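Local structure of filamentous hemagglutinin (Bordetella pertussis, 1RWR) at residues Q1-Q6 / K35-N40; G7-V11 / V21-D25; L77-T81 / R128-N132; D82-L88 / N105-V111; Y159-V163 / Y193-R198. The protein is an adhesin whose N-terminal TPS domain, a right-handed parallel beta-helix, probably directs its export through the two-partner secretion pathway. One frame throughout, in Å; residues are numbered along the deposited sequence.

Contact 1 (Q1-Q6 / K35-N40); sequences QGLVPQ and KFQQFN
A classic beta bulge marks this antiparallel pairing: Q37 and Q38 both face V4, so the register slips by one between the V4-Q38 hydrogen-bonded pair (CA-CA 5.0 Å) and the P5-F36 non-hydrogen-bonded pair (CA-CA 4.2 Å). The chain turns a corner at Q37 (phi/psi -67/-42), while Q38 and F39 return to extended angles. Backbone bonds run from V4 N to Q38 O (2.9 Å), Q37 N to V4 O (2.8 Å) and Q6 N to K35 O (2.9 Å). Beyond them N40 ND2 donates to G2 O (2.9 Å), and Q1 N makes a very short bond to Q38 OE1 (2.4 Å), with Q38 in chi1 m, chi2 t. L3 (m, t) brings CD2 to 3.4 Å from F39 CD1, and P5 CB lies 4.0 Å from F36 CE1. Q1-Q6 lie along the corner at Q37, consistent with covering the N-terminal end of the beta-helix. With no amide hydrogen on P5, pairing there rests on its neighbours; side-chain amides of Q38 and N40 bond Q1 N and G2 O.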
# COMPACT_ATOMS: atom_id res chain seq x y z
N GLN A 1 -5.83 13.02 -15.47
CA GLN A 1 -6.62 11.79 -15.17
C GLN A 1 -5.86 10.56 -15.62
O GLN A 1 -6.32 9.41 -15.44
CB GLN A 1 -7.94 11.91 -15.91
CG GLN A 1 -8.10 13.31 -16.51
CD GLN A 1 -9.21 13.41 -17.53
OE1 GLN A 1 -9.59 14.53 -17.94
NE2 GLN A 1 -9.74 12.25 -17.95
N GLY A 2 -4.69 10.80 -16.19
CA GLY A 2 -3.91 9.76 -16.82
C GLY A 2 -2.53 9.68 -16.22
O GLY A 2 -2.37 9.76 -15.01
N LEU A 3 -1.54 9.48 -17.09
CA LEU A 3 -0.14 9.32 -16.68
C LEU A 3 0.69 10.39 -17.37
O LEU A 3 0.83 10.38 -18.60
CB LEU A 3 0.38 7.93 -17.11
CG LEU A 3 -0.10 6.70 -16.39
CD1 LEU A 3 0.19 5.41 -17.19
CD2 LEU A 3 0.55 6.61 -15.03
N VAL A 4 1.25 11.30 -16.58
CA VAL A 4 2.06 12.38 -17.10
C VAL A 4 3.38 12.36 -16.36
O VAL A 4 3.45 12.85 -15.23
CB VAL A 4 1.34 13.76 -16.95
CG1 VAL A 4 2.19 14.89 -17.50
CG2 VAL A 4 0.04 13.73 -17.66
N PRO A 5 4.42 11.80 -16.97
CA PRO A 5 5.71 11.70 -16.29
C PRO A 5 6.48 13.00 -16.30
O PRO A 5 6.17 13.96 -17.07
CB PRO A 5 6.46 10.67 -17.13
CG PRO A 5 5.93 10.88 -18.53
CD PRO A 5 4.47 11.24 -18.34
N GLN A 6 7.51 13.00 -15.46
CA GLN A 6 8.50 14.07 -15.38
C GLN A 6 9.91 13.48 -15.45
O GLN A 6 10.10 12.29 -15.22
CB GLN A 6 8.32 14.85 -14.09
CG GLN A 6 6.99 15.64 -14.08
CD GLN A 6 6.60 16.27 -12.77
OE1 GLN A 6 5.89 17.29 -12.76
NE2 GLN A 6 7.02 15.70 -11.69
N LYS A 35 9.10 10.61 -10.98
CA LYS A 35 8.18 11.69 -10.62
C LYS A 35 7.18 11.85 -11.73
O LYS A 35 7.52 11.72 -12.91
CB LYS A 35 8.92 13.01 -10.37
CG LYS A 35 9.70 13.00 -9.03
CD LYS A 35 10.57 14.22 -8.90
CE LYS A 35 11.37 14.20 -7.62
NZ LYS A 35 10.55 14.75 -6.47
N PHE A 36 5.95 12.12 -11.34
CA PHE A 36 4.83 12.31 -12.24
C PHE A 36 4.04 13.53 -11.83
O PHE A 36 3.79 13.76 -10.64
CB PHE A 36 3.85 11.14 -12.12
CG PHE A 36 4.37 9.85 -12.67
CD1 PHE A 36 4.08 9.48 -13.96
CD2 PHE A 36 5.16 9.01 -11.88
CE1 PHE A 36 4.56 8.28 -14.49
CE2 PHE A 36 5.60 7.81 -12.41
CZ PHE A 36 5.31 7.45 -13.71
N GLN A 37 3.62 14.31 -12.83
CA GLN A 37 2.63 15.36 -12.61
C GLN A 37 1.26 14.75 -12.25
O GLN A 37 0.57 15.27 -11.36
CB GLN A 37 2.51 16.20 -13.87
CG GLN A 37 1.83 17.52 -13.68
CD GLN A 37 0.43 17.54 -14.22
OE1 GLN A 37 0.18 17.08 -15.35
NE2 GLN A 37 -0.50 18.06 -13.42
N GLN A 38 0.91 13.67 -12.96
CA GLN A 38 -0.30 12.89 -12.77
C GLN A 38 0.03 11.40 -12.86
O GLN A 38 0.76 10.97 -13.78
CB GLN A 38 -1.34 13.23 -13.86
CG GLN A 38 -1.93 14.61 -13.70
CD GLN A 38 -3.04 14.86 -14.66
OE1 GLN A 38 -4.17 14.38 -14.45
NE2 GLN A 38 -2.74 15.59 -15.73
N PHE A 39 -0.47 10.62 -11.90
CA PHE A 39 -0.33 9.15 -11.93
C PHE A 39 -1.64 8.47 -11.62
O PHE A 39 -2.20 8.62 -10.51
CB PHE A 39 0.74 8.67 -10.95
CG PHE A 39 1.07 7.23 -11.10
CD1 PHE A 39 2.03 6.84 -12.01
CD2 PHE A 39 0.39 6.26 -10.36
CE1 PHE A 39 2.33 5.49 -12.20
CE2 PHE A 39 0.65 4.90 -10.58
CZ PHE A 39 1.61 4.53 -11.50
N ASN A 40 -2.15 7.74 -12.59
CA ASN A 40 -3.38 6.99 -12.47
C ASN A 40 -3.24 5.72 -13.27
O ASN A 40 -2.62 5.73 -14.34
CB ASN A 40 -4.57 7.82 -13.02
CG ASN A 40 -4.77 9.09 -12.27
OD1 ASN A 40 -5.38 9.09 -11.19
ND2 ASN A 40 -4.21 10.19 -12.78
O HOH W 1 10.98 11.07 -13.08

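Contact 2 (G7-V11 / V21-D25); sequences GQTQV and VNIAD
T9 lays its methyl against V21, CG2 to CG1 3.8 Å, with chi1 m on T9 and t on V21. From here the chain enters an antiparallel beta hairpin of strands 10-12 and 20-22, and the touching parts run 160° apart. Q10 and N22 form the hydrogen-bonded pair, CA-CA 5.0 Å, closed by Q10 N to N22 O at 3.1 Å and N22 N to Q10 O at 2.8 Å. V11 and V21 follow as a non-hydrogen-bonded pair, CA-CA 4.5 Å; their side chains share one face, CG2 of V11 lying 4.3 Å from CG2 of V21. The opposite face carries Q10 and N22, whose CB atoms are 4.3 Å apart. CA-H...O contacts reinforce the ladder: T9 CA to N22 O and V21 CA to Q10 O, both 3.6 Å. N22, at phi/psi -79/88, is the centre of an inverse gamma turn, bent by a weak bond from I23 N to V21 O (3.1 Å), and its OD1 is held by N49 of strand 45-50. I23 points away, contact resumes at A24, and the Q8 side chain extends along A24 and D25. Strand 10-12 is the antiparallel edge and 20-22 continues the parallel order, consistent with covering the N-terminal end of the beta-helix. The backbones thus bond each other directly, while N34 of strand 31-36 joins the two segments through T9 OG1 and A24 N.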
# COMPACT_ATOMS: atom_id res chain seq x y z
N GLY A 7 10.88 14.31 -15.83
CA GLY A 7 12.28 13.93 -15.88
C GLY A 7 12.57 12.86 -16.92
O GLY A 7 12.08 12.93 -18.04
N GLN A 8 13.37 11.86 -16.55
CA GLN A 8 13.79 10.83 -17.53
C GLN A 8 12.68 9.80 -17.78
O GLN A 8 12.70 9.08 -18.80
CB GLN A 8 15.09 10.15 -17.09
CG GLN A 8 15.61 9.13 -18.07
CD GLN A 8 16.86 8.30 -17.63
OE1 GLN A 8 17.83 8.17 -18.43
NE2 GLN A 8 16.80 7.67 -16.44
N THR A 9 11.72 9.71 -16.84
CA THR A 9 10.61 8.77 -17.00
C THR A 9 9.81 9.04 -18.28
O THR A 9 9.46 10.19 -18.57
CB THR A 9 9.69 8.84 -15.76
OG1 THR A 9 10.46 8.66 -14.59
CG2 THR A 9 8.68 7.69 -15.75
N GLN A 10 9.56 8.00 -19.07
CA GLN A 10 8.67 8.11 -20.21
C GLN A 10 7.53 7.14 -20.10
O GLN A 10 7.63 6.11 -19.42
CB GLN A 10 9.44 7.88 -21.52
CG GLN A 10 10.64 8.81 -21.71
CD GLN A 10 10.31 10.31 -22.00
OE1 GLN A 10 9.25 10.64 -22.54
NE2 GLN A 10 11.25 11.21 -21.68
N VAL A 11 6.40 7.48 -20.72
CA VAL A 11 5.25 6.59 -20.77
C VAL A 11 4.87 6.38 -22.23
O VAL A 11 4.61 7.35 -22.96
CB VAL A 11 4.01 7.17 -20.00
CG1 VAL A 11 2.82 6.26 -20.18
CG2 VAL A 11 4.30 7.32 -18.54
N VAL A 21 5.42 2.18 -18.63
CA VAL A 21 6.24 3.17 -17.98
C VAL A 21 7.69 2.75 -18.15
O VAL A 21 8.11 1.73 -17.57
CB VAL A 21 5.92 3.30 -16.48
CG1 VAL A 21 6.82 4.33 -15.84
CG2 VAL A 21 4.46 3.66 -16.27
N ASN A 22 8.42 3.49 -18.98
CA ASN A 22 9.87 3.38 -19.03
C ASN A 22 10.46 4.16 -17.85
O ASN A 22 10.77 5.34 -17.95
CB ASN A 22 10.43 3.85 -20.39
CG ASN A 22 10.26 2.81 -21.46
OD1 ASN A 22 10.12 1.63 -21.16
ND2 ASN A 22 10.25 3.25 -22.74
N ILE A 23 10.58 3.45 -16.73
CA ILE A 23 11.07 3.98 -15.49
C ILE A 23 12.50 4.53 -15.66
O ILE A 23 13.22 4.11 -16.57
CB ILE A 23 11.06 2.90 -14.38
CG1 ILE A 23 11.90 1.66 -14.74
CG2 ILE A 23 9.63 2.43 -14.06
CD1 ILE A 23 12.15 0.73 -13.52
N ALA A 24 12.86 5.45 -14.78
CA ALA A 24 14.19 6.02 -14.70
C ALA A 24 15.22 5.00 -14.30
O ALA A 24 14.95 4.05 -13.55
CB ALA A 24 14.20 7.21 -13.71
N ASP A 25 16.44 5.20 -14.78
CA ASP A 25 17.55 4.33 -14.36
C ASP A 25 17.65 4.37 -12.83
O ASP A 25 17.61 5.46 -12.25
CB ASP A 25 18.85 4.83 -15.00
CG ASP A 25 19.92 3.79 -15.06
OD1 ASP A 25 19.61 2.58 -14.99
OD2 ASP A 25 21.13 4.14 -15.21

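Contact 3 (L77-T81 / R128-N132); sequences LAEVT and RPSVN
An extra-helical antiparallel hairpin, opened by strand 128-132, lies against strand 75-80 in the parallel face of the beta-helix. No backbone ladder joins the segments: the strand axes approach to 8.2 Å at a crossing angle of -131°, with E79 and P129 the closest CA pair at 7.5 Å. R128 (t, p, p) reaches across, its NH1 making a salt bridge to E79 OE2 (2.7 Å) and a hydrogen bond to V80 O (3.1 Å); both acceptors lie near the guanidinium plane. Water 3 links R128 NH2 (2.7 Å) to V80 O (2.9 Å). E79 (t, t) has a second cationic partner, K35, at its OE1. P129 sets its ring against strand 77-80, CD 3.4 Å from E79 OE2 and CB 3.9 Å from L77 CD2, while water 2 bridges P129 O (2.6 Å) and E79 OE1 (3.1 Å). S130 points away. V131 (chi1 t) turns back toward L77, whose t, p rotamer places CD2 3.7 Å from V131 CG2.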
# COMPACT_ATOMS: atom_id res chain seq x y z
N LEU A 77 9.63 3.49 -7.38
CA LEU A 77 8.84 4.50 -6.76
C LEU A 77 8.23 5.40 -7.83
O LEU A 77 8.96 5.93 -8.68
CB LEU A 77 9.77 5.36 -5.92
CG LEU A 77 9.21 6.62 -5.28
CD1 LEU A 77 8.05 6.34 -4.31
CD2 LEU A 77 10.36 7.28 -4.54
N ALA A 78 6.93 5.57 -7.77
CA ALA A 78 6.19 6.51 -8.57
C ALA A 78 5.66 7.54 -7.59
O ALA A 78 4.84 7.19 -6.74
CB ALA A 78 4.99 5.81 -9.29
N GLU A 79 6.13 8.78 -7.69
CA GLU A 79 5.75 9.87 -6.80
C GLU A 79 5.04 10.95 -7.58
O GLU A 79 5.58 11.42 -8.57
CB GLU A 79 7.02 10.51 -6.20
CG GLU A 79 6.71 11.65 -5.25
CD GLU A 79 7.93 12.49 -4.87
OE1 GLU A 79 9.05 12.14 -5.25
OE2 GLU A 79 7.76 13.47 -4.09
N VAL A 80 3.85 11.33 -7.16
CA VAL A 80 3.14 12.43 -7.79
C VAL A 80 3.58 13.75 -7.16
O VAL A 80 3.51 13.91 -5.94
CB VAL A 80 1.62 12.27 -7.67
CG1 VAL A 80 0.88 13.55 -8.14
CG2 VAL A 80 1.14 11.09 -8.46
N THR A 81 3.98 14.70 -8.01
CA THR A 81 4.50 15.99 -7.55
C THR A 81 3.51 17.15 -7.61
O THR A 81 3.79 18.20 -7.04
CB THR A 81 5.69 16.38 -8.38
OG1 THR A 81 5.22 16.64 -9.70
CG2 THR A 81 6.64 15.29 -8.50
N ARG A 128 5.33 11.85 1.52
CA ARG A 128 6.32 12.40 0.64
C ARG A 128 7.63 11.61 0.79
O ARG A 128 8.16 11.52 1.89
CB ARG A 128 6.54 13.87 0.96
CG ARG A 128 7.56 14.52 0.13
CD ARG A 128 7.15 14.61 -1.31
NE ARG A 128 6.06 15.58 -1.57
CZ ARG A 128 5.23 15.51 -2.59
NH1 ARG A 128 5.31 14.49 -3.49
NH2 ARG A 128 4.31 16.45 -2.74
N PRO A 129 8.15 11.04 -0.29
CA PRO A 129 9.36 10.23 -0.18
C PRO A 129 10.62 11.04 -0.03
O PRO A 129 10.74 12.07 -0.68
CB PRO A 129 9.45 9.49 -1.51
CG PRO A 129 8.29 9.92 -2.30
CD PRO A 129 7.62 11.06 -1.66
N SER A 130 11.50 10.58 0.83
CA SER A 130 12.90 11.03 0.85
C SER A 130 13.74 9.82 0.50
O SER A 130 13.71 8.82 1.22
CB SER A 130 13.25 11.53 2.24
OG SER A 130 12.72 12.83 2.39
N VAL A 131 14.50 9.90 -0.59
CA VAL A 131 15.29 8.79 -1.09
C VAL A 131 16.80 9.12 -0.99
O VAL A 131 17.26 10.12 -1.53
CB VAL A 131 14.95 8.48 -2.55
CG1 VAL A 131 15.85 7.37 -3.10
CG2 VAL A 131 13.47 8.12 -2.70
N ASN A 132 17.54 8.26 -0.29
CA ASN A 132 18.99 8.36 -0.12
C ASN A 132 19.56 7.01 -0.48
O ASN A 132 19.66 6.13 0.34
CB ASN A 132 19.33 8.73 1.35
CG ASN A 132 20.85 8.77 1.63
OD1 ASN A 132 21.61 9.22 0.79
ND2 ASN A 132 21.27 8.31 2.82
O HOH W 2 11.06 12.98 -3.06
O HOH W 3 2.33 16.15 -4.62

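Contact 4 (D82-L88 / N105-V111); sequences DTSPSRL and NPNGISV
D82 opens segment 82-88 by offering its O to N107 ND2 (2.9 Å), while its carboxylate is hydrogen-bonded to Q37. The CA-to-CB bonds of T83 and S84 point away, but S84 O accepts from N105 ND2 at 2.9 Å and from N107 ND2 at 3.3 Å. The asparagines are set for this by a type I turn from N105 to G108, closed by G108 N to N105 O (3.0 Å), and by an Asx turn in which N105 OD1 accepts from N107 N (2.9 Å); chi1 is t for N105 and m for N107. G108, at phi/psi 127/156, adopts angles that call for glycine. P85 follows, its CA 3.3 Å from G108 O. At S86 the chains join as parallel strands of successive beta-helix coils, their axes 4.7 Å apart at 17°, with S86-I109, R87-S110 and L88-V111 in register. S86 N donates to G108 O (3.0 Å), and S86 O accepts from S110 N (2.8 Å). S86 OG receives N105 ND2 at 2.9 Å and is also hydrogen-bonded to F39 O. R87 faces the same side as S110, CG to OG 3.8 Å, and water 5 links S110 OG (2.8 Å) to R87 NE (3.3 Å, weak). L88 shares the other face with S86, I109 and V111: its N bonds S110 O (2.9 Å), and in rotamer m, t its CD1 meets I109 CG2 at 3.7 Å.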
# COMPACT_ATOMS: atom_id res chain seq x y z
N ASP A 82 2.38 17.01 -8.29
CA ASP A 82 1.42 18.12 -8.43
C ASP A 82 0.27 17.96 -7.44
O ASP A 82 0.52 17.41 -6.39
CB ASP A 82 0.95 18.29 -9.85
CG ASP A 82 0.79 19.76 -10.23
OD1 ASP A 82 0.74 20.61 -9.29
OD2 ASP A 82 0.72 20.14 -11.43
N THR A 83 -0.96 18.42 -7.76
CA THR A 83 -2.00 18.56 -6.72
C THR A 83 -3.12 17.55 -6.77
O THR A 83 -3.97 17.56 -5.87
CB THR A 83 -2.64 20.00 -6.74
OG1 THR A 83 -3.34 20.19 -7.97
CG2 THR A 83 -1.58 21.08 -6.66
N SER A 84 -3.12 16.67 -7.78
CA SER A 84 -4.24 15.77 -8.05
C SER A 84 -3.98 14.44 -7.34
O SER A 84 -2.83 14.02 -7.27
CB SER A 84 -4.42 15.52 -9.55
OG SER A 84 -3.44 14.63 -10.16
N PRO A 85 -5.03 13.80 -6.80
CA PRO A 85 -4.91 12.44 -6.27
C PRO A 85 -4.73 11.40 -7.39
O PRO A 85 -4.84 11.76 -8.59
CB PRO A 85 -6.26 12.23 -5.56
CG PRO A 85 -7.24 13.05 -6.38
CD PRO A 85 -6.41 14.29 -6.72
N SER A 86 -4.50 10.14 -6.99
CA SER A 86 -4.33 9.03 -7.93
C SER A 86 -5.46 8.03 -7.77
O SER A 86 -5.86 7.72 -6.64
CB SER A 86 -3.03 8.28 -7.65
OG SER A 86 -1.91 9.08 -7.90
N ARG A 87 -5.93 7.49 -8.87
CA ARG A 87 -6.82 6.36 -8.86
C ARG A 87 -6.03 5.17 -9.42
O ARG A 87 -5.32 5.31 -10.42
CB ARG A 87 -8.05 6.64 -9.74
CG ARG A 87 -9.04 5.57 -9.72
CD ARG A 87 -10.42 5.91 -10.35
NE ARG A 87 -11.22 4.69 -10.25
CZ ARG A 87 -11.18 3.66 -11.10
NH1 ARG A 87 -10.45 3.69 -12.22
NH2 ARG A 87 -11.91 2.59 -10.83
N LEU A 88 -6.18 4.00 -8.78
CA LEU A 88 -5.53 2.76 -9.20
C LEU A 88 -6.53 1.63 -9.32
O LEU A 88 -7.16 1.22 -8.33
CB LEU A 88 -4.48 2.34 -8.18
CG LEU A 88 -3.47 3.40 -7.76
CD1 LEU A 88 -2.58 2.90 -6.64
CD2 LEU A 88 -2.64 3.86 -8.98
N ASN A 105 1.42 9.52 -3.28
CA ASN A 105 0.72 10.72 -3.69
C ASN A 105 0.10 11.39 -2.43
O ASN A 105 -0.91 10.93 -1.91
CB ASN A 105 -0.34 10.38 -4.74
CG ASN A 105 -1.00 11.65 -5.31
OD1 ASN A 105 -0.89 12.73 -4.70
ND2 ASN A 105 -1.68 11.52 -6.44
N PRO A 106 0.72 12.44 -1.91
CA PRO A 106 0.19 13.12 -0.73
C PRO A 106 -1.23 13.65 -0.88
O PRO A 106 -1.87 13.87 0.13
CB PRO A 106 1.20 14.24 -0.48
CG PRO A 106 2.47 13.65 -0.99
CD PRO A 106 2.07 12.94 -2.27
N ASN A 107 -1.70 13.82 -2.09
CA ASN A 107 -3.06 14.31 -2.33
C ASN A 107 -4.14 13.27 -2.11
O ASN A 107 -5.31 13.61 -1.98
CB ASN A 107 -3.16 14.85 -3.73
CG ASN A 107 -2.12 15.93 -3.98
OD1 ASN A 107 -2.08 16.96 -3.26
ND2 ASN A 107 -1.24 15.69 -4.93
N GLY A 108 -3.74 12.00 -2.07
CA GLY A 108 -4.67 10.91 -1.88
C GLY A 108 -4.57 9.84 -2.94
O GLY A 108 -4.10 10.07 -4.06
N ILE A 109 -5.01 8.64 -2.57
CA ILE A 109 -5.12 7.53 -3.52
C ILE A 109 -6.42 6.79 -3.31
O ILE A 109 -6.77 6.47 -2.16
CB ILE A 109 -3.94 6.55 -3.33
CG1 ILE A 109 -2.59 7.24 -3.42
CG2 ILE A 109 -4.08 5.40 -4.31
CD1 ILE A 109 -1.44 6.28 -3.10
N SER A 110 -7.13 6.52 -4.40
CA SER A 110 -8.28 5.64 -4.33
C SER A 110 -7.96 4.37 -5.14
O SER A 110 -7.30 4.45 -6.19
CB SER A 110 -9.53 6.37 -4.81
OG SER A 110 -9.37 6.79 -6.12
N VAL A 111 -8.41 3.23 -4.62
CA VAL A 111 -8.06 1.94 -5.13
C VAL A 111 -9.32 1.12 -5.40
O VAL A 111 -10.15 0.99 -4.53
CB VAL A 111 -7.20 1.21 -4.12
CG1 VAL A 111 -6.73 -0.10 -4.65
CG2 VAL A 111 -5.97 2.04 -3.72
O HOH W 4 -8.78 9.39 -6.03
O HOH W 5 -11.82 6.27 -7.42

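Contact 5 (Y159-V163 / Y193-R198); sequences YFDVV and YDHATR
Charge pairing centres on D161, whose carboxylate receives R198 side-on: NH2 donates to OD1 at 2.8 Å and NE to OD2 at 2.9 Å, a bidentate salt bridge with nearly straight bonds. A further hydrogen bond comes from Y193 OH to D161 OD2 (2.6 Å), so OD2 takes two donors. R198 (m, t, p) also stacks: its guanidinium lies flat on the Y159 ring, centres 4.2 Å apart and planes at 14°, an off-centre cation-pi pair with CZ 4.2 Å from the ring centroid. R198 CD makes a CH-pi contact over the same ring at 3.8 Å. A second CH-pi contact sets V163 CG2 3.9 Å from the centroid of Y193. Water 6 bridges Y159 OH (2.6 Å) and H195 O (2.5 Å). D194 OD2 accepts from T197 N (3.0 Å) and T197 OG1 (2.8 Å), an Asx motif in the turn leading to R198. Y159, D161 and V163 point toward segment 193-198, F160 and V162 away. No backbone ladder joins the segments; strand 159-164 lies between strands 119-125 and 183-188 of the helix's parallel sheet, and 193-198 comprises the end of strand 191-194 and the turn to strand 199-202 of the antiparallel sheet packed against it.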
# COMPACT_ATOMS: atom_id res chain seq x y z
N TYR A 159 4.34 -8.39 1.14
CA TYR A 159 3.40 -7.54 1.90
C TYR A 159 2.74 -6.54 0.99
O TYR A 159 3.26 -6.18 -0.10
CB TYR A 159 4.07 -6.78 3.05
CG TYR A 159 5.19 -5.87 2.60
CD1 TYR A 159 4.92 -4.60 2.11
CD2 TYR A 159 6.52 -6.29 2.62
CE1 TYR A 159 5.92 -3.78 1.63
CE2 TYR A 159 7.56 -5.44 2.18
CZ TYR A 159 7.24 -4.20 1.68
OH TYR A 159 8.22 -3.37 1.20
N PHE A 160 1.59 -6.07 1.47
CA PHE A 160 0.84 -4.96 0.93
C PHE A 160 0.69 -4.00 2.08
O PHE A 160 0.02 -4.32 3.08
CB PHE A 160 -0.54 -5.43 0.46
CG PHE A 160 -1.46 -4.31 0.05
CD1 PHE A 160 -1.14 -3.52 -1.03
CD2 PHE A 160 -2.66 -4.07 0.74
CE1 PHE A 160 -2.00 -2.44 -1.43
CE2 PHE A 160 -3.48 -3.00 0.39
CZ PHE A 160 -3.17 -2.21 -0.72
N ASP A 161 1.27 -2.81 1.93
CA ASP A 161 1.26 -1.78 2.97
C ASP A 161 0.53 -0.58 2.45
O ASP A 161 0.74 -0.15 1.27
CB ASP A 161 2.67 -1.32 3.33
CG ASP A 161 3.43 -2.28 4.20
OD1 ASP A 161 2.89 -3.37 4.57
OD2 ASP A 161 4.60 -1.98 4.61
N VAL A 162 -0.31 -0.03 3.30
CA VAL A 162 -1.05 1.21 3.04
C VAL A 162 -0.66 2.17 4.16
O VAL A 162 -0.90 1.89 5.35
CB VAL A 162 -2.55 1.01 3.08
CG1 VAL A 162 -3.25 2.34 2.89
CG2 VAL A 162 -3.02 0.05 2.01
N VAL A 163 -0.02 3.28 3.79
CA VAL A 163 0.60 4.20 4.76
C VAL A 163 0.15 5.63 4.45
O VAL A 163 0.53 6.21 3.44
CB VAL A 163 2.15 4.06 4.68
CG1 VAL A 163 2.81 4.90 5.78
CG2 VAL A 163 2.56 2.59 4.82
N TYR A 193 7.65 6.65 7.80
CA TYR A 193 7.71 5.21 7.61
C TYR A 193 8.95 4.84 6.84
O TYR A 193 9.15 5.28 5.70
CB TYR A 193 6.49 4.75 6.85
CG TYR A 193 6.18 3.26 6.86
CD1 TYR A 193 5.73 2.63 8.01
CD2 TYR A 193 6.29 2.51 5.71
CE1 TYR A 193 5.40 1.28 8.02
CE2 TYR A 193 5.95 1.14 5.71
CZ TYR A 193 5.49 0.56 6.87
OH TYR A 193 5.09 -0.75 6.87
N ASP A 194 9.81 4.06 7.47
CA ASP A 194 10.99 3.60 6.79
C ASP A 194 10.67 2.36 5.95
O ASP A 194 10.30 1.32 6.48
CB ASP A 194 12.07 3.24 7.81
CG ASP A 194 13.30 2.73 7.12
OD1 ASP A 194 13.82 3.51 6.30
OD2 ASP A 194 13.78 1.61 7.27
N HIS A 195 10.89 2.45 4.66
CA HIS A 195 10.51 1.38 3.73
C HIS A 195 11.30 0.08 3.98
O HIS A 195 10.76 -1.03 3.86
CB HIS A 195 10.67 1.85 2.30
CG HIS A 195 10.29 0.83 1.29
ND1 HIS A 195 8.98 0.61 0.89
CD2 HIS A 195 11.05 -0.08 0.63
CE1 HIS A 195 8.96 -0.38 0.03
NE2 HIS A 195 10.19 -0.82 -0.14
N ALA A 196 12.56 0.20 4.35
CA ALA A 196 13.34 -1.03 4.54
C ALA A 196 12.97 -1.80 5.82
O ALA A 196 12.95 -3.03 5.81
CB ALA A 196 14.89 -0.74 4.50
N THR A 197 12.66 -1.10 6.91
CA THR A 197 12.33 -1.78 8.18
C THR A 197 10.83 -1.94 8.44
O THR A 197 10.42 -2.67 9.37
CB THR A 197 12.95 -1.05 9.36
OG1 THR A 197 12.47 0.30 9.41
CG2 THR A 197 14.48 -0.96 9.19
N ARG A 198 10.04 -1.25 7.63
CA ARG A 198 8.59 -1.14 7.84
C ARG A 198 8.23 -0.69 9.26
O ARG A 198 7.30 -1.24 9.88
CB ARG A 198 7.91 -2.45 7.45
CG ARG A 198 8.16 -2.77 6.01
CD ARG A 198 7.60 -4.06 5.54
NE ARG A 198 6.14 -4.16 5.64
CZ ARG A 198 5.50 -5.11 6.29
NH1 ARG A 198 6.18 -6.06 6.97
NH2 ARG A 198 4.18 -5.14 6.26
O HOH W 6 8.42 -1.58 3.07

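From the N terminus, contact 1 closes the first loop by pairing Q1-Q6 with the corner at Q37, and contact 2, the 10-12/20-22 hairpin, nests inside it; the two meet where F36 touches T9 and V21. Contact 3 opens after contact 1 has closed and ties the parallel sheet to the antiparallel hairpin sheet, with contact 4 nested inside its loop to join two successive coils. Contacts 1, 3 and 4 form a continuous patch, linked by F36-T81, N40-R87 and V80-N105. Contact 5 follows in series, touching none of the others, and binds the same two sheets as contact 3 further along the helix.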